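Local coordinates for protein acetyl-CoA acetyltransferase (Bacillus anthracis, PDB 3SS6) that probably catalyses the reversible, thiolase-type condensation of two acetyl-CoA molecules to acetoacetyl-CoA and free CoA, at residues 14-27 with 206-220. Sequence-based numbering, arbitrary orientation.
Sequences RSPIGTFGGALKNV and IKERRKEVVFSKDEH. With SO4 (sulfate ion), chain J.
The F215 ring is held between P16 and A23, a worked example of an aromatic ring wedged between a strand end and the loop that follows it. A23 CB sits over one face, 3.6 Å from the ring centroid, and P16 CB lies over the opposite face in a second CH-pi contact, while L24 CD1 approaches obliquely. With CG anti to the backbone N (chi1 178°), F215 reaches between the two. Beside this apolar clamp, R14 grips D218 end-on: NH1 meets OD1 at 2.8 Å and NH2 meets OD2, the guanidinium and carboxylate nearly coplanar, 16° apart. OD1 keeps its syn lone pair for R14 and gives its anti one to I17 N. E219 OE2 gathers A23 N on its syn lone pair and T19 N from the anti side, tilted 23° out of the carboxylate plane, bridging the first residue of the type II turn T19–G22 and the residue just after it. The far end is looser and wetter. There N26 ND2 bonds E208 OE1 at 3.2 Å and also O2 of a sulfate probably from the crystallisation liquor; two waters bridge A23 O to E208 OE2. Thus D218 and E219, after the 204–215 hairpin, hold the end of central strand 7–19 and the following turn, E208 holds the loop beyond, and R14 probably neutralises the buried D218 charge.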
loop_
_atom_site.group_PDB
_atom_site.type_symbol
_atom_site.label_atom_id
_atom_site.label_comp_id
_atom_site.label_asym_id
_atom_site.label_seq_id
_atom_site.Cartn_x
_atom_site.Cartn_y
_atom_site.Cartn_z
ATOM N N ARG A 14 -12.598 -23.214 -24.592
ATOM C CA ARG A 14 -12.516 -22.055 -23.707
ATOM C C ARG A 14 -13.036 -22.398 -22.331
ATOM O O ARG A 14 -13.790 -23.340 -22.172
ATOM C CB ARG A 14 -13.349 -20.904 -24.274
ATOM C CG ARG A 14 -14.865 -21.220 -24.374
ATOM C CD ARG A 14 -15.621 -19.965 -24.837
ATOM N NE ARG A 14 -17.088 -20.068 -24.913
ATOM C CZ ARG A 14 -17.919 -19.819 -23.897
ATOM N NH1 ARG A 14 -17.449 -19.518 -22.681
ATOM N NH2 ARG A 14 -19.234 -19.876 -24.093
ATOM N N SER A 15 -12.631 -21.631 -21.325
ATOM C CA SER A 15 -13.295 -21.741 -20.027
ATOM C C SER A 15 -14.677 -21.118 -20.173
ATOM O O SER A 15 -14.929 -20.378 -21.132
ATOM C CB SER A 15 -12.499 -20.971 -18.965
ATOM O OG SER A 15 -12.582 -19.565 -19.184
ATOM N N PRO A 16 -15.580 -21.387 -19.216
ATOM C CA PRO A 16 -16.743 -20.501 -19.156
ATOM C C PRO A 16 -16.231 -19.121 -18.741
ATOM O O PRO A 16 -15.117 -19.006 -18.212
ATOM C CB PRO A 16 -17.611 -21.105 -18.026
ATOM C CG PRO A 16 -16.939 -22.403 -17.623
ATOM C CD PRO A 16 -15.487 -22.257 -18.034
ATOM N N ILE A 17 -17.035 -18.090 -18.977
ATOM C CA ILE A 17 -16.624 -16.725 -18.634
ATOM C C ILE A 17 -17.222 -16.342 -17.284
ATOM O O ILE A 17 -18.446 -16.349 -17.110
ATOM C CB ILE A 17 -17.038 -15.725 -19.728
ATOM C CG1 ILE A 17 -16.354 -16.088 -21.054
ATOM C CG2 ILE A 17 -16.677 -14.297 -19.306
ATOM C CD1 ILE A 17 -16.941 -15.387 -22.268
ATOM N N GLY A 18 -16.344 -16.025 -16.336
ATOM C CA GLY A 18 -16.752 -15.601 -15.005
ATOM C C GLY A 18 -17.067 -14.114 -14.921
ATOM O O GLY A 18 -16.558 -13.307 -15.708
ATOM N N THR A 19 -17.934 -13.754 -13.977
ATOM C CA THR A 19 -18.221 -12.345 -13.712
ATOM C C THR A 19 -17.221 -11.801 -12.701
ATOM O O THR A 19 -16.579 -12.555 -11.981
ATOM C CB THR A 19 -19.648 -12.131 -13.166
ATOM O OG1 THR A 19 -19.840 -12.931 -11.992
ATOM C CG2 THR A 19 -20.678 -12.504 -14.206
ATOM N N PHE A 20 -17.083 -10.482 -12.663
ATOM C CA PHE A 20 -16.129 -9.857 -11.754
ATOM C C PHE A 20 -16.446 -10.188 -10.309
ATOM O O PHE A 20 -17.561 -9.950 -9.831
ATOM C CB PHE A 20 -16.107 -8.344 -11.966
ATOM C CG PHE A 20 -14.916 -7.669 -11.340
ATOM C CD1 PHE A 20 -15.034 -7.004 -10.135
ATOM C CD2 PHE A 20 -13.669 -7.735 -11.950
ATOM C CE1 PHE A 20 -13.926 -6.392 -9.558
ATOM C CE2 PHE A 20 -12.565 -7.126 -11.381
ATOM C CZ PHE A 20 -12.698 -6.462 -10.181
ATOM N N GLY A 21 -15.467 -10.752 -9.613
ATOM C CA GLY A 21 -15.674 -11.174 -8.240
ATOM C C GLY A 21 -16.514 -12.435 -8.140
ATOM O O GLY A 21 -16.973 -12.795 -7.051
ATOM N N GLY A 22 -16.699 -13.109 -9.274
ATOM C CA GLY A 22 -17.533 -14.306 -9.348
ATOM C C GLY A 22 -16.774 -15.610 -9.135
ATOM O O GLY A 22 -15.908 -15.707 -8.264
ATOM N N ALA A 23 -17.104 -16.618 -9.939
ATOM C CA ALA A 23 -16.580 -17.968 -9.739
ATOM C C ALA A 23 -15.063 -18.035 -9.809
ATOM O O ALA A 23 -14.443 -18.862 -9.131
ATOM C CB ALA A 23 -17.199 -18.935 -10.767
ATOM N N LEU A 24 -14.464 -17.171 -10.631
ATOM C CA LEU A 24 -13.014 -17.183 -10.843
ATOM C C LEU A 24 -12.290 -16.078 -10.065
ATOM O O LEU A 24 -11.142 -15.735 -10.363
ATOM C CB LEU A 24 -12.695 -17.097 -12.353
ATOM C CG LEU A 24 -13.299 -18.223 -13.193
ATOM C CD1 LEU A 24 -13.168 -17.939 -14.704
ATOM C CD2 LEU A 24 -12.654 -19.572 -12.806
ATOM N N LYS A 25 -12.960 -15.549 -9.037
ATOM C CA LYS A 25 -12.411 -14.503 -8.178
ATOM C C LYS A 25 -10.973 -14.748 -7.751
ATOM O O LYS A 25 -10.145 -13.838 -7.796
ATOM C CB LYS A 25 -13.277 -14.376 -6.917
ATOM C CG LYS A 25 -12.852 -13.279 -5.959
ATOM C CD LYS A 25 -13.764 -13.347 -4.736
ATOM C CE LYS A 25 -13.960 -12.003 -4.080
ATOM N NZ LYS A 25 -14.925 -12.114 -2.946
ATOM N N ASN A 26 -10.703 -15.977 -7.318
ATOM C CA ASN A 26 -9.429 -16.331 -6.707
ATOM C C ASN A 26 -8.562 -17.175 -7.613
ATOM O O ASN A 26 -7.819 -18.038 -7.136
ATOM C CB ASN A 26 -9.684 -17.124 -5.428
ATOM C CG ASN A 26 -10.421 -16.317 -4.393
ATOM O OD1 ASN A 26 -10.127 -15.143 -4.196
ATOM N ND2 ASN A 26 -11.397 -16.936 -3.738
ATOM N N VAL A 27 -8.669 -16.950 -8.916
ATOM C CA VAL A 27 -7.863 -17.709 -9.863
ATOM C C VAL A 27 -6.936 -16.745 -10.595
ATOM O O VAL A 27 -7.390 -15.684 -11.041
ATOM C CB VAL A 27 -8.758 -18.457 -10.863
ATOM C CG1 VAL A 27 -7.934 -19.235 -11.866
ATOM C CG2 VAL A 27 -9.705 -19.408 -10.108
ATOM N N ILE A 206 -12.011 -24.886 -9.193
ATOM C CA ILE A 206 -11.369 -23.923 -8.312
ATOM C C ILE A 206 -11.215 -24.535 -6.937
ATOM O O ILE A 206 -12.201 -24.924 -6.310
ATOM C CB ILE A 206 -12.170 -22.604 -8.175
ATOM C CG1 ILE A 206 -12.414 -21.967 -9.544
ATOM C CG2 ILE A 206 -11.425 -21.604 -7.292
ATOM C CD1 ILE A 206 -13.740 -22.316 -10.169
ATOM N N LYS A 207 -9.976 -24.622 -6.468
ATOM C CA LYS A 207 -9.734 -25.137 -5.135
ATOM C C LYS A 207 -9.847 -23.990 -4.146
ATOM O O LYS A 207 -8.911 -23.197 -3.993
ATOM C CB LYS A 207 -8.359 -25.808 -5.043
ATOM C CG LYS A 207 -8.194 -27.007 -5.971
ATOM C CD LYS A 207 -7.124 -27.966 -5.464
ATOM C CE LYS A 207 -6.838 -29.062 -6.481
ATOM N NZ LYS A 207 -8.065 -29.829 -6.845
ATOM N N GLU A 208 -11.002 -23.886 -3.496
ATOM C CA GLU A 208 -11.227 -22.842 -2.504
ATOM C C GLU A 208 -10.748 -23.346 -1.159
ATOM O O GLU A 208 -10.247 -24.468 -1.052
ATOM C CB GLU A 208 -12.704 -22.432 -2.440
ATOM C CG GLU A 208 -13.305 -21.957 -3.773
ATOM C CD GLU A 208 -12.799 -20.587 -4.229
ATOM O OE1 GLU A 208 -11.777 -20.099 -3.693
ATOM O OE2 GLU A 208 -13.431 -19.997 -5.136
ATOM N N ARG A 209 -10.855 -22.533 -0.126
ATOM C CA ARG A 209 -10.307 -22.948 1.155
ATOM C C ARG A 209 -10.873 -24.223 1.766
ATOM O O ARG A 209 -10.132 -24.995 2.362
ATOM C CB ARG A 209 -10.339 -21.796 2.172
ATOM C CG ARG A 209 -11.659 -21.055 2.260
ATOM C CD ARG A 209 -11.563 -19.863 3.208
ATOM N NE ARG A 209 -12.855 -19.206 3.397
ATOM C CZ ARG A 209 -13.095 -18.272 4.313
ATOM N NH1 ARG A 209 -12.131 -17.878 5.133
ATOM N NH2 ARG A 209 -14.302 -17.734 4.412
ATOM N N ARG A 210 -12.170 -24.451 1.634
ATOM C CA ARG A 210 -12.758 -25.619 2.288
ATOM C C ARG A 210 -13.569 -26.504 1.351
ATOM O O ARG A 210 -14.286 -27.397 1.796
ATOM C CB ARG A 210 -13.615 -25.175 3.470
ATOM C CG ARG A 210 -12.831 -24.325 4.453
ATOM C CD ARG A 210 -13.672 -23.867 5.625
ATOM N NE ARG A 210 -12.970 -22.822 6.363
ATOM C CZ ARG A 210 -13.091 -21.523 6.105
ATOM N NH1 ARG A 210 -13.905 -21.111 5.141
ATOM N NH2 ARG A 210 -12.409 -20.633 6.816
ATOM N N LYS A 211 -13.438 -26.259 0.059
ATOM C CA LYS A 211 -14.170 -27.035 -0.926
ATOM C C LYS A 211 -13.571 -26.795 -2.286
ATOM O O LYS A 211 -12.700 -25.935 -2.449
ATOM C CB LYS A 211 -15.642 -26.634 -0.935
ATOM C CG LYS A 211 -15.889 -25.184 -1.319
ATOM C CD LYS A 211 -17.312 -24.774 -0.974
ATOM C CE LYS A 211 -17.540 -23.292 -1.239
ATOM N NZ LYS A 211 -18.778 -22.802 -0.563
ATOM N N GLU A 212 -14.033 -27.566 -3.262
ATOM C CA GLU A 212 -13.667 -27.336 -4.647
ATOM C C GLU A 212 -14.927 -26.987 -5.420
ATOM O O GLU A 212 -15.967 -27.613 -5.246
ATOM C CB GLU A 212 -12.993 -28.576 -5.242
ATOM C CG GLU A 212 -11.705 -28.946 -4.533
ATOM C CD GLU A 212 -11.036 -30.182 -5.108
ATOM O OE1 GLU A 212 -11.454 -30.642 -6.193
ATOM O OE2 GLU A 212 -10.091 -30.693 -4.463
ATOM N N VAL A 213 -14.834 -25.963 -6.255
ATOM C CA VAL A 213 -15.973 -25.540 -7.062
ATOM C C VAL A 213 -15.719 -25.915 -8.516
ATOM O O VAL A 213 -14.654 -25.619 -9.057
ATOM C CB VAL A 213 -16.174 -24.008 -6.935
ATOM C CG1 VAL A 213 -17.241 -23.512 -7.901
ATOM C CG2 VAL A 213 -16.525 -23.632 -5.507
ATOM N N VAL A 214 -16.689 -26.569 -9.154
ATOM C CA VAL A 214 -16.562 -26.871 -10.575
ATOM C C VAL A 214 -17.403 -25.883 -11.374
ATOM O O VAL A 214 -18.633 -25.925 -11.341
ATOM C CB VAL A 214 -16.983 -28.312 -10.910
ATOM C CG1 VAL A 214 -16.797 -28.562 -12.400
ATOM C CG2 VAL A 214 -16.155 -29.296 -10.104
ATOM N N PHE A 215 -16.712 -24.993 -12.079
ATOM C CA PHE A 215 -17.326 -23.904 -12.819
ATOM C C PHE A 215 -17.443 -24.304 -14.285
ATOM O O PHE A 215 -16.430 -24.478 -14.963
ATOM C CB PHE A 215 -16.423 -22.671 -12.674
ATOM C CG PHE A 215 -16.897 -21.465 -13.426
ATOM C CD1 PHE A 215 -18.181 -20.965 -13.241
ATOM C CD2 PHE A 215 -16.037 -20.802 -14.293
ATOM C CE1 PHE A 215 -18.608 -19.836 -13.927
ATOM C CE2 PHE A 215 -16.444 -19.668 -14.971
ATOM C CZ PHE A 215 -17.742 -19.186 -14.800
ATOM N N SER A 216 -18.676 -24.445 -14.773
ATOM C CA SER A 216 -18.884 -25.043 -16.084
ATOM C C SER A 216 -19.813 -24.243 -16.999
ATOM O O SER A 216 -19.966 -24.603 -18.169
ATOM C CB SER A 216 -19.386 -26.486 -15.937
ATOM O OG SER A 216 -20.652 -26.507 -15.309
ATOM N N LYS A 217 -20.414 -23.170 -16.483
ATOM C CA LYS A 217 -21.371 -22.383 -17.261
ATOM C C LYS A 217 -21.088 -20.884 -17.178
ATOM O O LYS A 217 -20.803 -20.356 -16.099
ATOM C CB LYS A 217 -22.801 -22.642 -16.784
ATOM C CG LYS A 217 -23.138 -24.122 -16.611
ATOM C CD LYS A 217 -23.294 -24.839 -17.945
ATOM C CE LYS A 217 -24.572 -24.407 -18.653
ATOM N NZ LYS A 217 -24.886 -25.226 -19.862
ATOM N N ASP A 218 -21.189 -20.210 -18.318
ATOM C CA ASP A 218 -21.015 -18.757 -18.386
ATOM C C ASP A 218 -21.945 -18.081 -17.386
ATOM O O ASP A 218 -23.142 -18.392 -17.333
ATOM C CB ASP A 218 -21.339 -18.272 -19.803
ATOM C CG ASP A 218 -20.377 -18.825 -20.846
ATOM O OD1 ASP A 218 -19.143 -18.670 -20.673
ATOM O OD2 ASP A 218 -20.857 -19.408 -21.846
ATOM N N GLU A 219 -21.420 -17.157 -16.586
ATOM C CA GLU A 219 -22.266 -16.625 -15.526
ATOM C C GLU A 219 -22.694 -15.170 -15.719
ATOM O O GLU A 219 -23.474 -14.648 -14.915
ATOM C CB GLU A 219 -21.682 -16.889 -14.125
ATOM C CG GLU A 219 -20.349 -16.260 -13.903
ATOM C CD GLU A 219 -19.790 -16.430 -12.483
ATOM O OE1 GLU A 219 -20.421 -17.023 -11.577
ATOM O OE2 GLU A 219 -18.682 -15.936 -12.271
ATOM N N HIS A 220 -22.242 -14.539 -16.804
ATOM C CA HIS A 220 -22.626 -13.146 -17.057
ATOM C C HIS A 220 -24.059 -12.973 -17.586
ATOM O O HIS A 220 -24.716 -11.996 -17.255
ATOM C CB HIS A 220 -21.633 -12.432 -17.994
ATOM C CG HIS A 220 -21.661 -10.940 -17.862
ATOM N ND1 HIS A 220 -20.981 -10.274 -16.864
ATOM C CD2 HIS A 220 -22.299 -9.988 -18.583
ATOM C CE1 HIS A 220 -21.188 -8.974 -16.983
ATOM N NE2 HIS A 220 -21.984 -8.773 -18.017
HETATM S S SO4 J . -12.897 -14.871 -0.529
HETATM O O1 SO4 J . -12.036 -15.528 0.450
HETATM O O2 SO4 J . -13.156 -15.782 -1.642
HETATM O O3 SO4 J . -14.157 -14.506 0.110
HETATM O O4 SO4 J . -12.240 -13.663 -1.025
HETATM O O HOH W 1 -20.341 -15.287 -18.840
HETATM O O HOH W 2 -12.546 -18.107 -7.073
HETATM O O HOH W 3 -15.476 -20.558 -7.206
#